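Local coordinates for protein telomere length regulator taz1 (Schizosaccharomyces pombe, PDB 4ZMI) that binds double-stranded telomeric DNA, regulates telomere length and keeps telomere-adjacent genes repressed, at residues A[212-215]-A[216-220]. Sequence-based numbering, arbitrary orientation.
Sequences ASFP and AFVNA
S213 is the N-cap residue just before helix 214-229, the last helix of the helical domain of Taz1, assigned by sequence to the TRF family, and its carbonyl receives the amide of F217. That bond, F217 N to S213 O, is 2.7 Å long and is joined at the same oxygen by a weak one from A216 N. Next along, V218 N meets F214 O at 2.7 Å, while N219 N bonds to P215 O. P215, in the first turn, has no N-H to give, and at this end of a helix none is called for by an earlier carbonyl. The S213 hydroxyl, placed between the backbone N and the carbonyl carbon (chi1 55°), leaves OG 3.0 Å from A216 CB, a tight and doubtful approach.

On the inward side, F214 carries the side-chain contact. With CG swung anti to the backbone N (chi1 -164°), its ring is brought against one V218 methyl: CG2 sits over one face, 3.6 Å from the ring centroid, in a CH-pi contact set off from the centre, closest to CE2. The same ring meets F217 differently, its CE1 lying 3.8 Å from F217 CD2, and F214 comes in against the edge of the F217 ring. Replacing F214 with an alanine would probably leave V218 CG2 without its aromatic face and the F217 edge without its neighbour, opening a gap on the buried side of the first turn.

Both phenylalanines are buried between neighbouring helices. F214 reaches P43 and F46 of helix 43-50, F217 packs on E147, L148 and R151 of helix 137-154 and meets the H117 ring, and P215, V218 and N219 rest against F33 of helix 5-35.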
loop_
_atom_site.group_PDB
_atom_site.type_symbol
_atom_site.label_atom_id
_atom_site.label_comp_id
_atom_site.label_asym_id
_atom_site.label_seq_id
_atom_site.Cartn_x
_atom_site.Cartn_y
_atom_site.Cartn_z
ATOM N N ALA A 212 -11.847 -1.303 13.323
ATOM C CA ALA A 212 -12.181 -2.708 13.095
ATOM C C ALA A 212 -11.230 -3.632 13.828
ATOM O O ALA A 212 -10.137 -3.229 14.216
ATOM C CB ALA A 212 -12.219 -3.037 11.639
ATOM N N SER A 213 -11.667 -4.868 14.037
ATOM C CA SER A 213 -10.807 -5.872 14.622
ATOM C C SER A 213 -9.687 -6.177 13.637
ATOM O O SER A 213 -9.886 -6.130 12.414
ATOM C CB SER A 213 -11.592 -7.142 14.868
ATOM O OG SER A 213 -12.193 -7.556 13.659
ATOM N N PHE A 214 -8.515 -6.492 14.181
ATOM C CA PHE A 214 -7.353 -6.806 13.367
ATOM C C PHE A 214 -7.583 -7.938 12.360
ATOM O O PHE A 214 -7.280 -7.772 11.184
ATOM C CB PHE A 214 -6.108 -7.057 14.226
ATOM C CG PHE A 214 -4.828 -7.011 13.436
ATOM C CD1 PHE A 214 -4.388 -5.821 12.890
ATOM C CD2 PHE A 214 -4.088 -8.153 13.214
ATOM C CE1 PHE A 214 -3.225 -5.764 12.151
ATOM C CE2 PHE A 214 -2.920 -8.100 12.485
ATOM C CZ PHE A 214 -2.487 -6.903 11.953
ATOM N N PRO A 215 -8.124 -9.089 12.802
ATOM C CA PRO A 215 -8.298 -10.172 11.827
ATOM C C PRO A 215 -9.258 -9.783 10.717
ATOM O O PRO A 215 -9.224 -10.350 9.625
ATOM C CB PRO A 215 -8.920 -11.285 12.663
ATOM C CG PRO A 215 -9.562 -10.576 13.790
ATOM C CD PRO A 215 -8.598 -9.500 14.131
ATOM N N ALA A 216 -10.119 -8.822 11.005
ATOM C CA ALA A 216 -11.030 -8.342 9.993
ATOM C C ALA A 216 -10.304 -7.331 9.115
ATOM O O ALA A 216 -10.508 -7.278 7.900
ATOM C CB ALA A 216 -12.260 -7.722 10.634
ATOM N N PHE A 217 -9.464 -6.517 9.745
ATOM C CA PHE A 217 -8.623 -5.581 9.013
ATOM C C PHE A 217 -7.766 -6.367 8.036
ATOM O O PHE A 217 -7.786 -6.115 6.824
ATOM C CB PHE A 217 -7.762 -4.780 9.985
ATOM C CG PHE A 217 -6.778 -3.857 9.312
ATOM C CD1 PHE A 217 -7.191 -2.990 8.323
ATOM C CD2 PHE A 217 -5.443 -3.840 9.690
ATOM C CE1 PHE A 217 -6.289 -2.136 7.706
ATOM C CE2 PHE A 217 -4.546 -2.976 9.075
ATOM C CZ PHE A 217 -4.978 -2.127 8.088
ATOM N N VAL A 218 -7.056 -7.355 8.567
ATOM C CA VAL A 218 -6.158 -8.170 7.770
ATOM C C VAL A 218 -6.896 -8.803 6.613
ATOM O O VAL A 218 -6.474 -8.699 5.463
ATOM C CB VAL A 218 -5.493 -9.257 8.603
ATOM C CG1 VAL A 218 -4.717 -10.215 7.714
ATOM C CG2 VAL A 218 -4.576 -8.628 9.636
ATOM N N ASN A 219 -8.020 -9.435 6.907
ATOM C CA ASN A 219 -8.798 -10.042 5.837
ATOM C C ASN A 219 -9.263 -9.029 4.790
ATOM O O ASN A 219 -9.284 -9.328 3.604
ATOM C CB ASN A 219 -9.948 -10.902 6.383
ATOM C CG ASN A 219 -9.493 -12.319 6.738
ATOM O OD1 ASN A 219 -8.681 -12.924 6.023
ATOM N ND2 ASN A 219 -10.003 -12.847 7.851
ATOM N N ALA A 220 -9.596 -7.814 5.203
ATOM C CA ALA A 220 -9.970 -6.806 4.214
ATOM C C ALA A 220 -8.730 -6.385 3.392
ATOM O O ALA A 220 -8.828 -6.139 2.184
ATOM C CB ALA A 220 -10.648 -5.603 4.877
#